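Local coordinates for YARHG domain-containing protein (PDB 4G2A), which is of unknown function but may bind a nutrient, and carries a helical YARHG domain, at residues A[266-277]-A[308-318]. Residues are numbered along the deposited sequence; the frame is centred on the assembly and turned at random.
Sequences LRFLRNTIYAQY and NEEDKKLLSMI
Ile273 and Ile318 interlock as knobs into holes where helices 266-275 and 309-318 run nearly antiparallel (160°), their axes 10.5 Å apart. Ile273 sits among Asp311, Leu314, Leu315 and Ile318. Ile273 CG2, anti to the backbone N, lies 3.7 Å from Asp311 CB, while Ile273 CD1 reaches 3.8 Å to Leu314 CD2 and also meets Leu315 CD2 and Ile318 CD1. Ile318 fills the reciprocal hole of Leu266, Leu269, Arg270 and Ile273. At one end of this apolar seam Asp311 is held through both carboxylate oxygens. Tyr277 OH donates to the syn lone pair of Asp311 OD2 at 2.5 Å, with ring and carboxylate planes 67° apart; OD2 also accepts a hydrogen bond from the backbone N of Asn308, the N-cap residue. Gln276 NE2 bonds almost straight (176°) to Asp311 OD1 at 3.1 Å, from above the carboxylate plane. Arg241 of helix 236-250 bonds Gln276 OE1 and Tyr277 OH, probably balancing the buried carboxylate. The partly exposed side, by Arg270, Tyr274 and Leu315, is looser: Arg270, bent at chi3, brings NH2 to 3.4 Å from Ile318 CG2, but a water in its guanidinium plane links NH1 to Leu315 O. Tyr274 OH rests 3.6 Å from Leu315 CD1. Within the helical YARHG domain, Val244 and Trp248 of helix 236-250 and Leu258 of helix 254-259 pack on Leu269, Leu258 also touching Ile318, while helix 284-291 packs on Asn271 and Thr272.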
ATOM      1  N   LEU A 266     -17.464  11.967 -25.950  1.00 37.78           N
ATOM      2  CA  LEU A 266     -16.660  11.153 -26.850  1.00 35.03           C
ATOM      3  C   LEU A 266     -15.289  11.800 -27.126  1.00 38.37           C
ATOM      4  O   LEU A 266     -14.295  11.077 -27.247  1.00 37.39           O
ATOM      5  CB  LEU A 266     -17.387  10.843 -28.164  1.00 35.45           C
ATOM      6  CG  LEU A 266     -16.693   9.791 -29.065  1.00 38.36           C
ATOM      7  CD1 LEU A 266     -16.728   8.403 -28.441  1.00 38.23           C
ATOM      8  CD2 LEU A 266     -17.287   9.757 -30.447  1.00 38.80           C
ATOM      9  N   ARG A 267     -15.228  13.137 -27.210  1.00 36.07           N
ATOM     10  CA  ARG A 267     -13.968  13.847 -27.449  1.00 35.99           C
ATOM     11  C   ARG A 267     -13.059  13.692 -26.214  1.00 39.43           C
ATOM     12  O   ARG A 267     -11.894  13.348 -26.376  1.00 39.56           O
ATOM     13  CB  ARG A 267     -14.218  15.327 -27.807  1.00 37.61           C
ATOM     14  CG  ARG A 267     -12.982  16.217 -27.797  1.00 41.75           C
ATOM     15  CD  ARG A 267     -13.237  17.487 -28.575  1.00 43.84           C
ATOM     16  NE  ARG A 267     -12.172  18.483 -28.437  1.00 38.83           N
ATOM     17  CZ  ARG A 267     -11.003  18.434 -29.069  1.00 48.14           C
ATOM     18  NH1 ARG A 267     -10.705  17.401 -29.849  1.00 27.48           N
ATOM     19  NH2 ARG A 267     -10.111  19.402 -28.905  1.00 35.00           N
ATOM     20  N   PHE A 268     -13.611  13.867 -24.998  1.00 35.64           N
ATOM     21  CA  PHE A 268     -12.873  13.696 -23.734  1.00 34.64           C
ATOM     22  C   PHE A 268     -12.458  12.234 -23.523  1.00 36.85           C
ATOM     23  O   PHE A 268     -11.327  12.014 -23.100  1.00 36.74           O
ATOM     24  CB  PHE A 268     -13.674  14.211 -22.522  1.00 37.71           C
ATOM     25  CG  PHE A 268     -13.929  15.705 -22.499  1.00 41.68           C
ATOM     26  CD1 PHE A 268     -12.962  16.606 -22.956  1.00 45.13           C
ATOM     27  CD2 PHE A 268     -15.110  16.218 -21.972  1.00 46.07           C
ATOM     28  CE1 PHE A 268     -13.187  17.987 -22.909  1.00 48.57           C
ATOM     29  CE2 PHE A 268     -15.328  17.603 -21.910  1.00 50.92           C
ATOM     30  CZ  PHE A 268     -14.368  18.475 -22.385  1.00 49.28           C
ATOM     31  N   LEU A 269     -13.325  11.250 -23.873  1.00 31.11           N
ATOM     32  CA  LEU A 269     -13.004   9.823 -23.739  1.00 29.80           C
ATOM     33  C   LEU A 269     -11.814   9.434 -24.599  1.00 33.68           C
ATOM     34  O   LEU A 269     -10.923   8.724 -24.113  1.00 33.53           O
ATOM     35  CB  LEU A 269     -14.210   8.915 -24.083  1.00 30.34           C
ATOM     36  CG  LEU A 269     -13.921   7.400 -24.168  1.00 33.50           C
ATOM     37  CD1 LEU A 269     -13.485   6.825 -22.808  1.00 32.71           C
ATOM     38  CD2 LEU A 269     -15.096   6.650 -24.692  1.00 35.45           C
ATOM     39  N   ARG A 270     -11.815   9.869 -25.877  1.00 30.54           N
ATOM     40  CA  ARG A 270     -10.757   9.589 -26.840  1.00 30.05           C
ATOM     41  C   ARG A 270      -9.421  10.150 -26.379  1.00 34.15           C
ATOM     42  O   ARG A 270      -8.398   9.475 -26.495  1.00 33.65           O
ATOM     43  CB  ARG A 270     -11.116  10.198 -28.215  1.00 32.07           C
ATOM     44  CG  ARG A 270      -9.971  10.169 -29.243  1.00 36.46           C
ATOM     45  CD  ARG A 270     -10.201  11.062 -30.456  1.00 38.68           C
ATOM     46  NE  ARG A 270     -11.436  10.745 -31.175  1.00 33.55           N
ATOM     47  CZ  ARG A 270     -11.608   9.698 -31.982  1.00 50.41           C
ATOM     48  NH1 ARG A 270     -10.619   8.822 -32.174  1.00 32.70           N
ATOM     49  NH2 ARG A 270     -12.772   9.507 -32.589  1.00 39.85           N
ATOM     50  N   ASN A 271      -9.425  11.407 -25.927  1.00 30.97           N
ATOM     51  CA  ASN A 271      -8.220  12.110 -25.553  1.00 30.97           C
ATOM     52  C   ASN A 271      -7.661  11.645 -24.196  1.00 36.04           C
ATOM     53  O   ASN A 271      -6.441  11.704 -24.015  1.00 35.74           O
ATOM     54  CB  ASN A 271      -8.459  13.600 -25.630  1.00 29.98           C
ATOM     55  CG  ASN A 271      -8.425  14.049 -27.077  1.00 41.73           C
ATOM     56  OD1 ASN A 271      -7.358  14.172 -27.676  1.00 31.70           O
ATOM     57  ND2 ASN A 271      -9.582  14.193 -27.712  1.00 32.27           N
ATOM     58  N   THR A 272      -8.523  11.050 -23.316  1.00 32.50           N
ATOM     59  CA  THR A 272      -8.154  10.468 -22.016  1.00 31.41           C
ATOM     60  C   THR A 272      -7.219   9.246 -22.254  1.00 35.22           C
ATOM     61  O   THR A 272      -6.340   8.964 -21.422  1.00 34.73           O
ATOM     62  CB  THR A 272      -9.441  10.109 -21.260  1.00 34.99           C
ATOM     63  OG1 THR A 272     -10.066  11.320 -20.864  1.00 33.80           O
ATOM     64  CG2 THR A 272      -9.218   9.236 -20.012  1.00 32.64           C
ATOM     65  N   ILE A 273      -7.406   8.551 -23.404  1.00 30.08           N
ATOM     66  CA  ILE A 273      -6.630   7.374 -23.813  1.00 29.16           C
ATOM     67  C   ILE A 273      -5.146   7.765 -23.934  1.00 35.69           C
ATOM     68  O   ILE A 273      -4.282   6.990 -23.523  1.00 35.59           O
ATOM     69  CB  ILE A 273      -7.196   6.733 -25.126  1.00 30.55           C
ATOM     70  CG1 ILE A 273      -8.626   6.185 -24.907  1.00 29.35           C
ATOM     71  CG2 ILE A 273      -6.286   5.614 -25.652  1.00 31.52           C
ATOM     72  CD1 ILE A 273      -9.423   5.865 -26.172  1.00 26.21           C
ATOM     73  N   TYR A 274      -4.879   9.003 -24.413  1.00 32.65           N
ATOM     74  CA  TYR A 274      -3.554   9.587 -24.609  1.00 33.19           C
ATOM     75  C   TYR A 274      -3.059  10.345 -23.371  1.00 35.68           C
ATOM     76  O   TYR A 274      -1.860  10.346 -23.112  1.00 35.34           O
ATOM     77  CB  TYR A 274      -3.600  10.571 -25.794  1.00 35.45           C
ATOM     78  CG  TYR A 274      -4.055   9.960 -27.096  1.00 36.28           C
ATOM     79  CD1 TYR A 274      -3.149   9.340 -27.949  1.00 38.42           C
ATOM     80  CD2 TYR A 274      -5.376  10.076 -27.518  1.00 36.46           C
ATOM     81  CE1 TYR A 274      -3.549   8.830 -29.179  1.00 38.64           C
ATOM     82  CE2 TYR A 274      -5.798   9.525 -28.729  1.00 37.04           C
ATOM     83  CZ  TYR A 274      -4.878   8.905 -29.558  1.00 45.39           C
ATOM     84  OH  TYR A 274      -5.256   8.373 -30.767  1.00 49.68           O
ATOM     85  N   ALA A 275      -3.983  11.032 -22.644  1.00 32.35           N
ATOM     86  CA  ALA A 275      -3.735  11.832 -21.423  1.00 32.40           C
ATOM     87  C   ALA A 275      -3.218  10.957 -20.293  1.00 36.67           C
ATOM     88  O   ALA A 275      -2.526  11.436 -19.396  1.00 37.67           O
ATOM     89  CB  ALA A 275      -5.004  12.532 -20.995  1.00 32.80           C
ATOM     90  N   GLN A 276      -3.556   9.662 -20.372  1.00 32.98           N
ATOM     91  CA  GLN A 276      -3.149   8.524 -19.538  1.00 32.98           C
ATOM     92  C   GLN A 276      -1.615   8.482 -19.432  1.00 37.16           C
ATOM     93  O   GLN A 276      -1.088   8.162 -18.376  1.00 37.76           O
ATOM     94  CB  GLN A 276      -3.672   7.226 -20.240  1.00 33.18           C
ATOM     95  CG  GLN A 276      -3.536   5.924 -19.459  1.00 39.64           C
ATOM     96  CD  GLN A 276      -3.703   4.660 -20.284  1.00 55.06           C
ATOM     97  OE1 GLN A 276      -3.256   3.573 -19.883  1.00 57.44           O
ATOM     98  NE2 GLN A 276      -4.324   4.747 -21.455  1.00 34.55           N
ATOM     99  N   TYR A 277      -0.908   8.806 -20.540  1.00 33.26           N
ATOM    100  CA  TYR A 277       0.554   8.767 -20.623  1.00 34.57           C
ATOM    101  C   TYR A 277       1.196  10.169 -20.573  1.00 39.04           C
ATOM    102  O   TYR A 277       2.409  10.314 -20.728  1.00 41.10           O
ATOM    103  CB  TYR A 277       0.968   8.015 -21.904  1.00 35.64           C
ATOM    104  CG  TYR A 277       0.359   6.629 -21.988  1.00 35.15           C
ATOM    105  CD1 TYR A 277       0.762   5.614 -21.121  1.00 38.22           C
ATOM    106  CD2 TYR A 277      -0.641   6.339 -22.913  1.00 32.96           C
ATOM    107  CE1 TYR A 277       0.193   4.346 -21.176  1.00 38.00           C
ATOM    108  CE2 TYR A 277      -1.225   5.078 -22.972  1.00 32.71           C
ATOM    109  CZ  TYR A 277      -0.790   4.078 -22.112  1.00 42.34           C
ATOM    110  OH  TYR A 277      -1.329   2.817 -22.150  1.00 46.06           O
ATOM    111  N   ASN A 308      -0.953   0.892 -25.583  1.00 39.50           N
ATOM    112  CA  ASN A 308      -0.951  -0.557 -25.496  1.00 40.45           C
ATOM    113  C   ASN A 308      -2.123  -1.126 -26.320  1.00 44.36           C
ATOM    114  O   ASN A 308      -2.851  -0.366 -26.967  1.00 41.75           O
ATOM    115  CB  ASN A 308      -0.957  -1.027 -24.012  1.00 39.23           C
ATOM    116  CG  ASN A 308      -2.195  -0.761 -23.176  1.00 51.18           C
ATOM    117  OD1 ASN A 308      -3.296  -0.551 -23.673  1.00 47.42           O
ATOM    118  ND2 ASN A 308      -2.068  -0.903 -21.868  1.00 43.16           N
ATOM    119  N   GLU A 309      -2.274  -2.464 -26.316  1.00 43.72           N
ATOM    120  CA  GLU A 309      -3.297  -3.188 -27.079  1.00 43.41           C
ATOM    121  C   GLU A 309      -4.719  -2.808 -26.650  1.00 44.24           C
ATOM    122  O   GLU A 309      -5.589  -2.708 -27.511  1.00 42.87           O
ATOM    123  CB  GLU A 309      -3.072  -4.711 -26.976  1.00 47.00           C
ATOM    124  CG  GLU A 309      -1.850  -5.162 -27.770  1.00 65.03           C
ATOM    125  CD  GLU A 309      -1.429  -6.617 -27.655  1.00107.14           C
ATOM    126  OE1 GLU A 309      -2.316  -7.503 -27.668  1.00116.22           O
ATOM    127  OE2 GLU A 309      -0.202  -6.874 -27.616  1.00104.90           O
ATOM    128  N   GLU A 310      -4.947  -2.563 -25.339  1.00 40.43           N
ATOM    129  CA  GLU A 310      -6.254  -2.172 -24.797  1.00 39.02           C
ATOM    130  C   GLU A 310      -6.674  -0.807 -25.340  1.00 39.04           C
ATOM    131  O   GLU A 310      -7.819  -0.652 -25.767  1.00 38.77           O
ATOM    132  CB  GLU A 310      -6.245  -2.155 -23.253  1.00 41.14           C
ATOM    133  CG  GLU A 310      -6.241  -3.524 -22.588  1.00 53.73           C
ATOM    134  CD  GLU A 310      -4.956  -4.311 -22.736  1.00 85.61           C
ATOM    135  OE1 GLU A 310      -3.934  -3.903 -22.136  1.00 88.03           O
ATOM    136  OE2 GLU A 310      -4.963  -5.315 -23.484  1.00 89.25           O
ATOM    137  N   ASP A 311      -5.740   0.167 -25.336  1.00 33.20           N
ATOM    138  CA  ASP A 311      -5.913   1.530 -25.846  1.00 31.72           C
ATOM    139  C   ASP A 311      -6.337   1.504 -27.298  1.00 33.23           C
ATOM    140  O   ASP A 311      -7.351   2.090 -27.642  1.00 33.55           O
ATOM    141  CB  ASP A 311      -4.599   2.315 -25.714  1.00 34.72           C
ATOM    142  CG  ASP A 311      -4.017   2.409 -24.311  1.00 54.05           C
ATOM    143  OD1 ASP A 311      -4.785   2.267 -23.327  1.00 58.55           O
ATOM    144  OD2 ASP A 311      -2.797   2.598 -24.193  1.00 59.90           O
ATOM    145  N   LYS A 312      -5.580   0.782 -28.133  1.00 29.27           N
ATOM    146  CA  LYS A 312      -5.799   0.582 -29.569  1.00 29.19           C
ATOM    147  C   LYS A 312      -7.180  -0.076 -29.844  1.00 33.70           C
ATOM    148  O   LYS A 312      -7.886   0.384 -30.742  1.00 32.70           O
ATOM    149  CB  LYS A 312      -4.653  -0.248 -30.169  1.00 31.55           C
ATOM    150  CG  LYS A 312      -3.328   0.494 -30.123  1.00 42.37           C
ATOM    151  CD  LYS A 312      -2.133  -0.412 -30.292  1.00 52.66           C
ATOM    152  CE  LYS A 312      -0.855   0.394 -30.250  1.00 62.57           C
ATOM    153  NZ  LYS A 312       0.344  -0.457 -30.024  1.00 71.49           N
ATOM    154  N   LYS A 313      -7.588  -1.082 -29.032  1.00 31.20           N
ATOM    155  CA  LYS A 313      -8.912  -1.728 -29.141  1.00 31.65           C
ATOM    156  C   LYS A 313     -10.039  -0.724 -28.868  1.00 35.35           C
ATOM    157  O   LYS A 313     -11.050  -0.746 -29.576  1.00 35.78           O
ATOM    158  CB  LYS A 313      -9.050  -2.937 -28.197  1.00 34.42           C
ATOM    159  CG  LYS A 313      -8.371  -4.193 -28.691  1.00 47.25           C
ATOM    160  CD  LYS A 313      -8.521  -5.329 -27.684  1.00 54.62           C
ATOM    161  CE  LYS A 313      -7.966  -6.616 -28.236  1.00 61.17           C
ATOM    162  NZ  LYS A 313      -8.247  -7.768 -27.341  1.00 71.32           N
ATOM    163  N   LEU A 314      -9.860   0.171 -27.870  1.00 30.93           N
ATOM    164  CA  LEU A 314     -10.869   1.197 -27.573  1.00 29.34           C
ATOM    165  C   LEU A 314     -10.956   2.219 -28.713  1.00 32.34           C
ATOM    166  O   LEU A 314     -12.073   2.570 -29.126  1.00 33.55           O
ATOM    167  CB  LEU A 314     -10.644   1.887 -26.220  1.00 28.18           C
ATOM    168  CG  LEU A 314     -11.750   2.873 -25.764  1.00 32.26           C
ATOM    169  CD1 LEU A 314     -13.161   2.292 -25.920  1.00 31.66           C
ATOM    170  CD2 LEU A 314     -11.524   3.302 -24.325  1.00 36.92           C
ATOM    171  N   LEU A 315      -9.806   2.643 -29.261  1.00 27.63           N
ATOM    172  CA  LEU A 315      -9.783   3.578 -30.402  1.00 27.33           C
ATOM    173  C   LEU A 315     -10.425   2.966 -31.628  1.00 32.62           C
ATOM    174  O   LEU A 315     -11.097   3.672 -32.377  1.00 32.22           O
ATOM    175  CB  LEU A 315      -8.353   4.039 -30.728  1.00 26.69           C
ATOM    176  CG  LEU A 315      -7.774   5.014 -29.691  1.00 29.92           C
ATOM    177  CD1 LEU A 315      -6.252   5.020 -29.731  1.00 29.65           C
ATOM    178  CD2 LEU A 315      -8.399   6.418 -29.834  1.00 28.56           C
ATOM    179  N   SER A 316     -10.258   1.632 -31.803  1.00 30.77           N
ATOM    180  CA  SER A 316     -10.842   0.884 -32.912  1.00 29.97           C
ATOM    181  C   SER A 316     -12.380   0.804 -32.730  1.00 34.75           C
ATOM    182  O   SER A 316     -13.113   0.941 -33.711  1.00 36.41           O
ATOM    183  CB  SER A 316     -10.207  -0.498 -33.026  1.00 28.24           C
ATOM    184  OG  SER A 316     -10.795  -1.240 -34.085  1.00 31.41           O
HETATM  185  N   MSE A 317     -12.853   0.637 -31.483  1.00 29.57           N
HETATM  186  CA  MSE A 317     -14.281   0.594 -31.135  1.00 30.63           C
HETATM  187  C   MSE A 317     -14.958   1.949 -31.388  1.00 32.72           C
HETATM  188  O   MSE A 317     -16.049   1.994 -31.960  1.00 32.02           O
HETATM  189  CB  MSE A 317     -14.477   0.178 -29.681  1.00 33.94           C
HETATM  190  CG  MSE A 317     -14.467  -1.320 -29.456  1.00 43.64           C
HETATM  191 SE   MSE A 317     -14.619  -1.689 -27.530  0.75 54.79          SE
HETATM  192  CE  MSE A 317     -15.243  -3.584 -27.584  1.00 53.81           C
ATOM    193  N   ILE A 318     -14.280   3.053 -31.018  1.00 29.03           N
ATOM    194  CA  ILE A 318     -14.772   4.415 -31.238  1.00 29.21           C
ATOM    195  C   ILE A 318     -14.929   4.647 -32.753  1.00 33.43           C
ATOM    196  O   ILE A 318     -15.971   5.145 -33.188  1.00 35.08           O
ATOM    197  CB  ILE A 318     -13.868   5.476 -30.533  1.00 30.79           C
ATOM    198  CG1 ILE A 318     -13.930   5.318 -29.009  1.00 29.72           C
ATOM    199  CG2 ILE A 318     -14.219   6.921 -30.956  1.00 31.57           C
ATOM    200  CD1 ILE A 318     -12.712   5.917 -28.255  1.00 29.87           C
TER
HETATM  201  O   HOH W   1     -10.652   6.122 -33.514  1.00 29.17           O